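Local coordinates for uncharacterized protein (Bacteroides thetaiotaomicron, PDB 3KZT) that is of unknown function but carries a DUF3828 domain and is probably a lipoprotein in its natural form, at residues Ile31-Glu36 and Met92-Val97; Gln58-Thr62 and Tyr134-Asp138; Pro80-Ala84 and Arg119-Pro124. All coordinates share one frame; numbering follows the deposited sequence. Where two conformers were deposited one is given.

Overall arrangement
Following the chain from its N terminus, the long helix 13-41 first supplies 31-36, half of contact 1. Helix 47-60 then runs out into 58-62, the first half of contact 2, and the loop after helix 63-75 supplies 80-84 for contact 3. Residues 92-97, leading into strand 96-101, close contact 1; 119-124 closes contact 3 on strand 119-130, and 134-138 closes contact 2 on strand 133-139. Contact 3 is thus nested inside contact 2, while contact 1 crosses both. All three bring helical or loop segments onto one antiparallel sheet. F34 packs on F60, L61 and I136 of contact 2, and Y35 hydrogen-bonds through its hydroxyl to I81 O of contact 3.

Contact 1. Residues Ile31-Glu36 and Met92-Val97; sequences IEDFYE and MKTLSV
V97 meets I31 and E32 where the long helix 13-41 reaches the start of the sheet, and both valine methyls are used. CG1 packs against I31 CG2 at 3.8 Å, while CG2 touches both that isoleucine methyl and E32 CG. I31 offers CG2 because its chi1 of -65° sets this branch opposite the backbone nitrogen, on the side facing the strand. Two residues before V97, L95 reaches in with CG trans to its own N (chi1 -178°), and its CD2 rests 3.7 Å from Y35 CB, one helical turn on from I31. Selenomethionine M92, its chain bent, brings CE to the edge of the Y35 ring, 4.1 Å from CD2. The ring's far end belongs to another loop, since its hydroxyl hydrogen-bonds to I81 O. On the solvent-facing margin E32 runs out extended beyond CG, and a water donates to E32 OE2 at 2.7 Å and accepts from V97 N at 2.8 Å. An alanine in place of V97 is likely to open a gap beside I31 and the stem of E32. The chemistry is that of an apolar seam between a helix and the segment leading into strand 96-101, with a water bridging amide and carboxylate at its polar margin.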
ATOM      1  N   ILE A  31       3.111  -4.764  11.767  1.00 12.10           N
ATOM      2  CA  ILE A  31       4.321  -4.178  11.152  1.00 12.30           C
ATOM      3  C   ILE A  31       4.115  -3.994   9.634  1.00 12.52           C
ATOM      4  O   ILE A  31       4.394  -2.930   9.105  1.00 12.24           O
ATOM      5  CB  ILE A  31       5.603  -5.026  11.446  1.00 12.34           C
ATOM      6  CG1 ILE A  31       5.936  -5.013  12.964  1.00 12.45           C
ATOM      7  CG2 ILE A  31       6.840  -4.439  10.692  1.00 12.79           C
ATOM      8  CD1 ILE A  31       6.953  -6.096  13.403  1.00 12.68           C
ATOM      9  N   GLU A  32       3.605  -5.041   8.970  1.00 13.16           N
ATOM     10  CA  GLU A  32       3.217  -4.972   7.536  1.00 13.59           C
ATOM     11  C   GLU A  32       2.226  -3.847   7.232  1.00 13.84           C
ATOM     12  O   GLU A  32       2.397  -3.135   6.240  1.00 14.02           O
ATOM     13  CB  GLU A  32       2.592  -6.281   7.089  1.00 13.62           C
ATOM     14  CG  GLU A  32       3.609  -7.413   6.917  1.00 14.92           C
ATOM     15  CD  GLU A  32       2.969  -8.769   6.665  1.00 15.88           C
ATOM     16  OE1 GLU A  32       1.734  -8.895   6.787  1.00 15.83           O
ATOM     17  OE2 GLU A  32       3.720  -9.718   6.335  1.00 17.92           O
ATOM     18  N   ASP A  33       1.199  -3.711   8.085  1.00 13.97           N
ATOM     19  CA  ASP A  33       0.166  -2.637   7.939  1.00 14.29           C
ATOM     20  C   ASP A  33       0.760  -1.262   8.088  1.00 13.99           C
ATOM     21  O   ASP A  33       0.380  -0.351   7.353  1.00 13.75           O
ATOM     22  CB  ASP A  33      -0.958  -2.762   8.987  1.00 14.25           C
ATOM     23  CG  ASP A  33      -1.817  -4.007   8.813  1.00 15.30           C
ATOM     24  OD1 ASP A  33      -1.714  -4.714   7.788  1.00 17.95           O
ATOM     25  OD2 ASP A  33      -2.593  -4.279   9.737  1.00 16.34           O
ATOM     26  N   PHE A  34       1.648  -1.098   9.077  1.00 14.21           N
ATOM     27  CA  PHE A  34       2.352   0.175   9.262  1.00 14.22           C
ATOM     28  C   PHE A  34       3.150   0.578   8.015  1.00 14.30           C
ATOM     29  O   PHE A  34       2.978   1.691   7.516  1.00 14.33           O
ATOM     30  CB  PHE A  34       3.295   0.151  10.486  1.00 14.09           C
ATOM     31  CG  PHE A  34       4.222   1.317  10.529  1.00 13.94           C
ATOM     32  CD1 PHE A  34       3.716   2.620  10.557  1.00 13.98           C
ATOM     33  CD2 PHE A  34       5.615   1.137  10.500  1.00 13.23           C
ATOM     34  CE1 PHE A  34       4.572   3.721  10.562  1.00 13.23           C
ATOM     35  CE2 PHE A  34       6.478   2.244  10.516  1.00 12.95           C
ATOM     36  CZ  PHE A  34       5.954   3.529  10.543  1.00 13.05           C
ATOM     37  N   TYR A  35       4.010  -0.326   7.532  1.00 14.51           N
ATOM     38  CA  TYR A  35       4.873  -0.034   6.363  1.00 14.48           C
ATOM     39  C   TYR A  35       4.117   0.207   5.060  1.00 14.66           C
ATOM     40  O   TYR A  35       4.502   1.083   4.289  1.00 14.73           O
ATOM     41  CB  TYR A  35       5.993  -1.092   6.186  1.00 14.62           C
ATOM     42  CG  TYR A  35       7.200  -0.772   7.022  1.00 14.14           C
ATOM     43  CD1 TYR A  35       7.277  -1.162   8.361  1.00 13.98           C
ATOM     44  CD2 TYR A  35       8.260  -0.042   6.489  1.00 14.02           C
ATOM     45  CE1 TYR A  35       8.380  -0.844   9.148  1.00 14.60           C
ATOM     46  CE2 TYR A  35       9.367   0.281   7.255  1.00 14.10           C
ATOM     47  CZ  TYR A  35       9.431  -0.122   8.588  1.00 14.74           C
ATOM     48  OH  TYR A  35      10.520   0.187   9.360  1.00 15.05           O
ATOM     49  N   GLU A  36       3.043  -0.546   4.825  1.00 14.83           N
ATOM     50  CA  GLU A  36       2.193  -0.318   3.634  1.00 15.07           C
ATOM     51  C   GLU A  36       1.443   1.022   3.708  1.00 14.63           C
ATOM     52  O   GLU A  36       1.393   1.754   2.711  1.00 14.31           O
ATOM     53  CB  GLU A  36       1.241  -1.485   3.398  1.00 15.33           C
ATOM     54  CG  GLU A  36       1.976  -2.705   2.859  1.00 17.28           C
ATOM     55  CD  GLU A  36       1.186  -3.990   2.935  1.00 20.43           C
ATOM     56  OE1 GLU A  36      -0.067  -3.959   3.101  1.00 22.18           O
ATOM     57  OE2 GLU A  36       1.833  -5.057   2.823  1.00 24.36           O
HETATM   58  N   MSE A  92       8.002  -1.181  -1.922  1.00 16.24           N
HETATM   59  CA  MSE A  92       7.158  -1.936  -0.960  1.00 16.09           C
HETATM   60  C   MSE A  92       6.583  -3.239  -1.446  1.00 16.37           C
HETATM   61  O   MSE A  92       6.160  -4.033  -0.619  1.00 16.08           O
HETATM   62  CB  MSE A  92       6.058  -1.073  -0.350  1.00 15.88           C
HETATM   63  CG  MSE A  92       6.541  -0.126   0.662  1.00 15.09           C
HETATM   64 SE   MSE A  92       7.490  -0.853   2.182  0.75 12.57          SE
HETATM   65  CE  MSE A  92       8.760   0.633   2.436  1.00 15.21           C
ATOM     66  N   LYS A  93       6.575  -3.482  -2.769  1.00 16.75           N
ATOM     67  CA  LYS A  93       6.134  -4.788  -3.292  0.50 16.98           C
ATOM     68  C   LYS A  93       7.089  -5.926  -2.846  1.00 17.07           C
ATOM     69  O   LYS A  93       6.673  -7.078  -2.772  1.00 17.37           O
ATOM     70  CB  LYS A  93       5.921  -4.762  -4.818  0.50 17.06           C
ATOM     71  CG  LYS A  93       4.589  -4.076  -5.221  0.50 17.43           C
ATOM     72  CD  LYS A  93       4.237  -4.285  -6.698  0.50 17.71           C
ATOM     73  CE  LYS A  93       4.874  -3.239  -7.602  0.50 17.89           C
ATOM     74  NZ  LYS A  93       4.176  -1.920  -7.511  0.50 17.90           N
ATOM     75  N   THR A  94       8.358  -5.581  -2.526  1.00 17.01           N
ATOM     76  CA  THR A  94       9.350  -6.532  -1.973  1.00 16.95           C
ATOM     77  C   THR A  94       9.352  -6.585  -0.412  1.00 17.23           C
ATOM     78  O   THR A  94      10.256  -7.196   0.172  1.00 17.56           O
ATOM     79  CB  THR A  94      10.805  -6.157  -2.436  1.00 16.92           C
ATOM     80  OG1 THR A  94      11.199  -4.911  -1.834  1.00 15.85           O
ATOM     81  CG2 THR A  94      10.878  -6.048  -3.938  1.00 16.43           C
ATOM     82  N   LEU A  95       8.366  -5.952   0.257  1.00 17.45           N
ATOM     83  CA  LEU A  95       8.307  -5.942   1.724  1.00 17.49           C
ATOM     84  C   LEU A  95       8.144  -7.364   2.275  1.00 17.52           C
ATOM     85  O   LEU A  95       7.321  -8.133   1.789  1.00 17.13           O
ATOM     86  CB  LEU A  95       7.148  -5.066   2.241  1.00 17.79           C
ATOM     87  CG  LEU A  95       6.985  -4.919   3.773  1.00 17.84           C
ATOM     88  CD1 LEU A  95       8.191  -4.217   4.351  1.00 17.35           C
ATOM     89  CD2 LEU A  95       5.695  -4.174   4.102  1.00 17.83           C
ATOM     90  N   SER A  96       8.947  -7.679   3.287  1.00 17.70           N
ATOM     91  CA  SER A  96       8.957  -8.986   3.939  1.00 17.63           C
ATOM     92  C   SER A  96       9.354  -8.738   5.389  1.00 17.68           C
ATOM     93  O   SER A  96      10.402  -8.157   5.633  1.00 17.19           O
ATOM     94  CB  SER A  96       9.986  -9.884   3.255  1.00 17.74           C
ATOM     95  OG  SER A  96      10.063 -11.152   3.855  1.00 18.29           O
ATOM     96  N   VAL A  97       8.493  -9.139   6.332  1.00 17.92           N
ATOM     97  CA  VAL A  97       8.758  -9.004   7.766  1.00 18.02           C
ATOM     98  C   VAL A  97       8.901 -10.394   8.370  1.00 18.35           C
ATOM     99  O   VAL A  97       8.193 -11.317   7.962  1.00 18.51           O
ATOM    100  CB  VAL A  97       7.642  -8.245   8.496  1.00 18.04           C
ATOM    101  CG1 VAL A  97       8.065  -7.960   9.960  1.00 17.40           C
ATOM    102  CG2 VAL A  97       7.328  -6.936   7.772  1.00 18.01           C
TER
HETATM  103  O   HOH W   1       6.139 -10.396   5.467  1.00 22.46           O

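Contact 2. Residues Gln58-Thr62 and Tyr134-Asp138; sequences QKFLT and YLIDD
L61 and I136 form a single parallel beta bridge, by which the end of helix 47-60 joins the outermost strand 133-139 of the antiparallel sheet. Two backbone hydrogen bonds make it: I136 N gives to F60 O at 3.0 Å, and I136 O takes T62 N at 3.1 Å. Two weaker CA-H...O contacts reinforce them, L135 CA to F60 O and L61 CA to I136 O. In the apolar packing, L61 and I136 lie side by side and point the same way, with L61 CD2 at 3.7 Å from I136 CB, and I136 continues to F34 of the long helix. L135 makes a different kind of contact, a tight methyl-to-carbonyl approach at the last turn of helix 47-60, with its CD2 3.2 Å from K59 O. Of the polar side chains, D137 sends its carboxylate to a salt bridge with R126, where D137 and D138 form a classic beta bulge. T62 stands at the N-cap of helix 63-75: its OG1, held between backbone N and carbonyl carbon by a chi1 of 64°, accepts a weak hydrogen bond from L65 N. Its methyl CG2 lies alongside the aspartate, 3.6 Å from D137 CB.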
ATOM      1  N   GLN A  58       2.030   8.412  14.589  1.00 15.75           N
ATOM      2  CA  GLN A  58       1.279   8.604  15.866  1.00 15.98           C
ATOM      3  C   GLN A  58       0.421   7.347  16.216  1.00 15.59           C
ATOM      4  O   GLN A  58       0.305   6.989  17.399  1.00 15.52           O
ATOM      5  CB  GLN A  58       0.386   9.865  15.801  1.00 16.11           C
ATOM      6  CG  GLN A  58       1.161  11.230  15.593  1.00 17.35           C
ATOM      7  CD  GLN A  58       1.581  11.947  16.857  1.00 19.00           C
ATOM      8  OE1 GLN A  58       1.614  11.371  17.960  1.00 20.71           O
ATOM      9  NE2 GLN A  58       1.932  13.227  16.702  1.00 19.53           N
ATOM     10  N   LYS A  59      -0.130   6.683  15.178  1.00 15.30           N
ATOM     11  CA  LYS A  59      -0.963   5.483  15.362  0.50 15.19           C
ATOM     12  C   LYS A  59      -0.141   4.241  15.713  1.00 15.06           C
ATOM     13  O   LYS A  59      -0.426   3.564  16.718  1.00 14.99           O
ATOM     14  CB  LYS A  59      -1.803   5.204  14.093  0.50 15.22           C
ATOM     15  CG  LYS A  59      -2.711   3.950  14.188  0.50 15.43           C
ATOM     16  CD  LYS A  59      -3.797   3.937  13.124  0.50 15.59           C
ATOM     17  CE  LYS A  59      -4.672   2.690  13.255  0.50 15.60           C
ATOM     18  NZ  LYS A  59      -5.326   2.605  14.591  0.50 15.60           N
ATOM     19  N   PHE A  60       0.858   3.940  14.878  1.00 14.63           N
ATOM     20  CA  PHE A  60       1.654   2.703  14.998  1.00 14.40           C
ATOM     21  C   PHE A  60       2.896   2.703  15.913  1.00 14.66           C
ATOM     22  O   PHE A  60       3.297   1.629  16.370  1.00 14.62           O
ATOM     23  CB  PHE A  60       2.039   2.210  13.602  1.00 14.35           C
ATOM     24  CG  PHE A  60       0.877   1.670  12.806  1.00 13.83           C
ATOM     25  CD1 PHE A  60       0.452   0.350  12.985  1.00 13.87           C
ATOM     26  CD2 PHE A  60       0.220   2.459  11.864  1.00 13.70           C
ATOM     27  CE1 PHE A  60      -0.619  -0.167  12.252  1.00 13.34           C
ATOM     28  CE2 PHE A  60      -0.849   1.947  11.125  1.00 13.12           C
ATOM     29  CZ  PHE A  60      -1.266   0.631  11.319  1.00 13.36           C
ATOM     30  N   LEU A  61       3.494   3.877  16.173  1.00 14.84           N
ATOM     31  CA  LEU A  61       4.728   3.986  16.996  1.00 14.86           C
ATOM     32  C   LEU A  61       4.449   4.611  18.368  1.00 14.98           C
ATOM     33  O   LEU A  61       3.536   5.433  18.501  1.00 15.27           O
ATOM     34  CB  LEU A  61       5.791   4.824  16.262  1.00 14.69           C
ATOM     35  CG  LEU A  61       6.018   4.561  14.764  1.00 14.56           C
ATOM     36  CD1 LEU A  61       7.165   5.433  14.247  1.00 13.98           C
ATOM     37  CD2 LEU A  61       6.291   3.126  14.458  1.00 13.45           C
ATOM     38  N   THR A  62       5.246   4.237  19.382  1.00 15.14           N
ATOM     39  CA  THR A  62       5.118   4.837  20.733  1.00 15.36           C
ATOM     40  C   THR A  62       5.687   6.266  20.732  1.00 15.73           C
ATOM     41  O   THR A  62       6.429   6.646  19.814  1.00 16.18           O
ATOM     42  CB  THR A  62       5.856   4.007  21.849  1.00 15.35           C
ATOM     43  OG1 THR A  62       7.265   4.000  21.609  1.00 14.95           O
ATOM     44  CG2 THR A  62       5.332   2.572  21.923  1.00 15.29           C
ATOM     45  N   TYR A 134      -0.907  -3.863  19.178  1.00 16.93           N
ATOM     46  CA  TYR A 134       0.533  -3.968  18.898  1.00 16.84           C
ATOM     47  C   TYR A 134       1.066  -2.615  18.395  1.00 16.63           C
ATOM     48  O   TYR A 134       0.428  -1.962  17.576  1.00 16.22           O
ATOM     49  CB  TYR A 134       0.815  -5.054  17.866  1.00 16.87           C
ATOM     50  CG  TYR A 134       0.512  -6.444  18.358  1.00 17.19           C
ATOM     51  CD1 TYR A 134       1.440  -7.142  19.130  1.00 17.52           C
ATOM     52  CD2 TYR A 134      -0.705  -7.073  18.052  1.00 16.52           C
ATOM     53  CE1 TYR A 134       1.183  -8.430  19.576  1.00 17.70           C
ATOM     54  CE2 TYR A 134      -0.975  -8.367  18.504  1.00 17.40           C
ATOM     55  CZ  TYR A 134      -0.015  -9.036  19.267  1.00 17.70           C
ATOM     56  OH  TYR A 134      -0.237 -10.295  19.722  1.00 18.28           O
ATOM     57  N   LEU A 135       2.223  -2.209  18.917  1.00 16.85           N
ATOM     58  CA  LEU A 135       2.876  -0.938  18.567  1.00 16.92           C
ATOM     59  C   LEU A 135       4.363  -1.178  18.467  1.00 17.28           C
ATOM     60  O   LEU A 135       4.883  -2.041  19.160  1.00 16.95           O
ATOM     61  CB  LEU A 135       2.613   0.117  19.647  1.00 17.02           C
ATOM     62  CG  LEU A 135       1.168   0.568  19.871  1.00 16.97           C
ATOM     63  CD1 LEU A 135       1.062   1.416  21.115  1.00 16.33           C
ATOM     64  CD2 LEU A 135       0.665   1.326  18.663  1.00 17.04           C
ATOM     65  N   ILE A 136       5.043  -0.428  17.590  1.00 17.58           N
ATOM     66  CA  ILE A 136       6.490  -0.518  17.457  1.00 17.91           C
ATOM     67  C   ILE A 136       7.052   0.460  18.502  1.00 18.36           C
ATOM     68  O   ILE A 136       6.706   1.631  18.476  1.00 18.68           O
ATOM     69  CB  ILE A 136       6.977  -0.154  16.028  1.00 17.78           C
ATOM     70  CG1 ILE A 136       6.398  -1.139  14.987  1.00 17.95           C
ATOM     71  CG2 ILE A 136       8.463  -0.208  15.963  1.00 17.71           C
ATOM     72  CD1 ILE A 136       6.669  -0.772  13.548  1.00 18.45           C
ATOM     73  N   ASP A 137       7.878  -0.031  19.430  1.00 18.95           N
ATOM     74  CA  ASP A 137       8.477   0.826  20.504  1.00 19.63           C
ATOM     75  C   ASP A 137       9.982   1.117  20.352  1.00 19.96           C
ATOM     76  O   ASP A 137      10.527   1.877  21.147  1.00 19.77           O
ATOM     77  CB  ASP A 137       8.144   0.294  21.912  1.00 19.76           C
ATOM     78  CG  ASP A 137       8.802  -1.044  22.235  1.00 20.65           C
ATOM     79  OD1 ASP A 137       9.274  -1.761  21.326  1.00 22.30           O
ATOM     80  OD2 ASP A 137       8.824  -1.389  23.428  1.00 22.56           O
ATOM     81  N   ASP A 138      10.645   0.501  19.359  1.00 20.44           N
ATOM     82  CA  ASP A 138      12.043   0.811  19.053  1.00 21.15           C
ATOM     83  C   ASP A 138      12.433   0.340  17.634  1.00 21.72           C
ATOM     84  O   ASP A 138      11.847  -0.612  17.110  1.00 21.20           O
ATOM     85  CB  ASP A 138      12.987   0.154  20.095  1.00 21.26           C
ATOM     86  CG  ASP A 138      14.404   0.755  20.092  1.00 21.23           C
ATOM     87  OD1 ASP A 138      14.604   1.889  19.614  1.00 21.92           O
ATOM     88  OD2 ASP A 138      15.317   0.080  20.583  1.00 21.57           O
TER

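Contact 3. Residues Pro80-Ala84 and Arg119-Pro124; sequences PIIRA and RAVSIP. With SO4 (sulfate ion), chain F; EDO (1,2-ethanediol), chain D.
I123 presses on the backbone of I81, and V121 on that of I82, to form the tight part where strand 119-130 meets the loop. I123 CD1 lies 3.6 Å from I81 O, and V121 CG1 is 3.7 Å from I82 O. Neither carbonyl relies on these carbons: I81 O accepts from the hydroxyl of Y35 and I82 O from that of Y109. The R83 stem, extended from CG to NE, runs alongside I123, antiparallel to it, with NE 3.7 Å from I123 CG1.

The outer side is looser and polar. There the R83 guanidinium lies flat above the strand, with I123 CA 4.1 Å over the centre of one face. A sulfate, probably from the crystallisation liquor, comes in at its edge: R83 NH2 gives to sulfate O1 at 2.8 Å, and NH1 gives to O2. T140 OG1 takes a further bond from NH2, and a water joins NH1 to S122 N. At the other end R119, bent at chi3 (62°), grips one acceptor with two nitrogens: NH2 reaches R83 O at 2.9 Å and NH1 reaches it at 3.1 Å. That oxygen lies in the guanidinium plane, which probably limits the rotation of the group, while NE makes a longer bond to an ethanediol, also probably from the crystallisation liquor.

The carbonyl gripped by R119 is presented by R83 in the left-handed helical conformation (phi 52°, psi 51°): R83 and A84 together face D79 in a G1 beta bulge, a turn-associated motif whose left-handed position is more often glycine.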
ATOM      1  N   PRO A  80      14.683   7.333   9.029  1.00 11.97           N
ATOM      2  CA  PRO A  80      15.137   6.074   9.662  1.00 11.95           C
ATOM      3  C   PRO A  80      14.145   4.854   9.562  1.00 11.63           C
ATOM      4  O   PRO A  80      14.594   3.697   9.685  1.00 11.49           O
ATOM      5  CB  PRO A  80      15.336   6.486  11.130  1.00 11.99           C
ATOM      6  CG  PRO A  80      14.410   7.597  11.317  1.00 12.25           C
ATOM      7  CD  PRO A  80      14.460   8.375  10.054  1.00 11.99           C
ATOM      8  N   ILE A  81      12.839   5.131   9.342  1.00 11.27           N
ATOM      9  CA  ILE A  81      11.824   4.075   9.202  0.50 10.89           C
ATOM     10  C   ILE A  81      12.093   3.237   7.936  1.00 10.75           C
ATOM     11  O   ILE A  81      12.048   2.015   7.989  1.00 10.46           O
ATOM     12  CB  ILE A  81      10.373   4.659   9.159  0.50 10.96           C
ATOM     13  CG1 ILE A  81      10.008   5.339  10.498  0.50 10.79           C
ATOM     14  CG2 ILE A  81       9.341   3.536   8.874  0.50 10.75           C
ATOM     15  CD1 ILE A  81       8.712   6.123  10.448  0.50 10.23           C
ATOM     16  N   ILE A  82      12.393   3.922   6.817  1.00 10.62           N
ATOM     17  CA  ILE A  82      12.723   3.269   5.501  1.00 10.64           C
ATOM     18  C   ILE A  82      14.240   3.245   5.141  1.00 10.64           C
ATOM     19  O   ILE A  82      14.626   2.597   4.147  1.00 10.59           O
ATOM     20  CB  ILE A  82      11.905   3.898   4.292  1.00 10.68           C
ATOM     21  CG1 ILE A  82      12.142   5.413   4.136  1.00 11.35           C
ATOM     22  CG2 ILE A  82      10.415   3.639   4.471  1.00 10.64           C
ATOM     23  CD1 ILE A  82      11.591   6.007   2.859  1.00 11.53           C
ATOM     24  N   ARG A  83      15.083   3.926   5.946  1.00 10.49           N
ATOM     25  CA  ARG A  83      16.535   4.093   5.665  1.00 10.33           C
ATOM     26  C   ARG A  83      16.751   4.628   4.245  1.00 10.14           C
ATOM     27  O   ARG A  83      17.517   4.062   3.448  1.00 10.09           O
ATOM     28  CB  ARG A  83      17.308   2.793   5.925  1.00 10.47           C
ATOM     29  CG  ARG A  83      17.300   2.392   7.357  1.00 10.83           C
ATOM     30  CD  ARG A  83      18.101   1.153   7.578  1.00 11.46           C
ATOM     31  NE  ARG A  83      18.191   0.828   9.003  1.00 12.11           N
ATOM     32  CZ  ARG A  83      18.938  -0.152   9.535  1.00 12.73           C
ATOM     33  NH1 ARG A  83      19.696  -0.961   8.765  1.00 13.55           N
ATOM     34  NH2 ARG A  83      18.931  -0.335  10.864  1.00 13.11           N
ATOM     35  N   ALA A  84      16.032   5.704   3.940  1.00  9.84           N
ATOM     36  CA  ALA A  84      16.048   6.321   2.623  1.00 10.02           C
ATOM     37  C   ALA A  84      15.402   7.692   2.728  1.00 10.42           C
ATOM     38  O   ALA A  84      14.760   7.995   3.736  1.00 10.21           O
ATOM     39  CB  ALA A  84      15.295   5.469   1.640  1.00  9.71           C
ATOM     40  N   ARG A 119      19.404  -1.577  -3.626  1.00 18.82           N
ATOM     41  CA  ARG A 119      19.934  -1.675  -2.258  1.00 18.91           C
ATOM     42  C   ARG A 119      19.012  -2.519  -1.343  1.00 18.75           C
ATOM     43  O   ARG A 119      17.818  -2.223  -1.215  1.00 18.79           O
ATOM     44  CB  ARG A 119      20.099  -0.249  -1.698  1.00 18.99           C
ATOM     45  CG  ARG A 119      20.664  -0.179  -0.289  1.00 19.45           C
ATOM     46  CD  ARG A 119      21.261   1.177   0.023  1.00 19.47           C
ATOM     47  NE  ARG A 119      20.281   2.278  -0.028  1.00 20.03           N
ATOM     48  CZ  ARG A 119      19.427   2.630   0.955  1.00 19.72           C
ATOM     49  NH1 ARG A 119      19.375   1.966   2.139  1.00 20.66           N
ATOM     50  NH2 ARG A 119      18.597   3.678   0.766  1.00 19.63           N
ATOM     51  N   ALA A 120      19.576  -3.565  -0.728  1.00 18.63           N
ATOM     52  CA  ALA A 120      18.842  -4.396   0.239  1.00 18.63           C
ATOM     53  C   ALA A 120      18.769  -3.621   1.566  1.00 18.56           C
ATOM     54  O   ALA A 120      19.806  -3.248   2.108  1.00 18.56           O
ATOM     55  CB  ALA A 120      19.549  -5.706   0.441  1.00 18.40           C
ATOM     56  N   VAL A 121      17.554  -3.355   2.052  1.00 18.62           N
ATOM     57  CA  VAL A 121      17.334  -2.625   3.326  1.00 18.60           C
ATOM     58  C   VAL A 121      16.808  -3.631   4.359  1.00 18.85           C
ATOM     59  O   VAL A 121      15.977  -4.482   4.014  1.00 18.96           O
ATOM     60  CB  VAL A 121      16.349  -1.461   3.142  1.00 18.60           C
ATOM     61  CG1 VAL A 121      16.166  -0.699   4.451  1.00 18.26           C
ATOM     62  CG2 VAL A 121      16.867  -0.505   2.053  1.00 18.25           C
ATOM     63  N   SER A 122      17.326  -3.527   5.603  1.00 18.95           N
ATOM     64  CA  SER A 122      16.976  -4.427   6.704  0.50 18.93           C
ATOM     65  C   SER A 122      16.944  -3.645   8.037  1.00 19.11           C
ATOM     66  O   SER A 122      17.995  -3.392   8.635  1.00 19.07           O
ATOM     67  CB  SER A 122      17.986  -5.572   6.765  0.50 18.94           C
ATOM     68  OG  SER A 122      17.715  -6.440   7.837  0.50 18.68           O
ATOM     69  N   ILE A 123      15.727  -3.263   8.481  1.00 19.34           N
ATOM     70  CA  ILE A 123      15.514  -2.506   9.724  1.00 19.33           C
ATOM     71  C   ILE A 123      15.035  -3.444  10.865  1.00 19.24           C
ATOM     72  O   ILE A 123      13.930  -4.020  10.761  1.00 19.07           O
ATOM     73  CB  ILE A 123      14.418  -1.364   9.548  1.00 19.34           C
ATOM     74  CG1 ILE A 123      14.730  -0.449   8.346  1.00 19.90           C
ATOM     75  CG2 ILE A 123      14.298  -0.525  10.832  1.00 19.09           C
ATOM     76  CD1 ILE A 123      13.995  -0.835   7.063  1.00 20.81           C
ATOM     77  N   PRO A 124      15.859  -3.622  11.942  1.00 19.02           N
ATOM     78  CA  PRO A 124      15.308  -4.325  13.101  1.00 18.90           C
ATOM     79  C   PRO A 124      14.305  -3.394  13.810  1.00 18.80           C
ATOM     80  O   PRO A 124      14.627  -2.203  14.018  1.00 18.60           O
ATOM     81  CB  PRO A 124      16.539  -4.573  13.995  1.00 18.90           C
ATOM     82  CG  PRO A 124      17.738  -4.214  13.150  1.00 18.83           C
ATOM     83  CD  PRO A 124      17.267  -3.240  12.166  1.00 19.08           C
TER
HETATM   84  S   SO4 F 204      21.103  -2.639  11.996  0.70 60.55           S
HETATM   85  O1  SO4 F 204      20.282  -1.810  12.881  0.70 60.49           O
HETATM   86  O2  SO4 F 204      20.392  -2.915  10.752  0.70 60.20           O
HETATM   87  O3  SO4 F 204      21.406  -3.905  12.664  0.70 60.90           O
HETATM   88  O4  SO4 F 204      22.350  -1.936  11.692  0.70 60.90           O
HETATM   89  C1  EDO D 202      19.521   4.751  -2.736  0.70 40.60           C
HETATM   90  O1  EDO D 202      20.820   4.168  -2.623  0.70 40.13           O
HETATM   91  C2  EDO D 202      18.464   3.656  -2.831  0.70 40.50           C
HETATM   92  O2  EDO D 202      18.729   2.773  -3.922  0.70 41.15           O
HETATM   93  O   HOH W   2      19.726  -2.030   5.891  1.00 15.79           O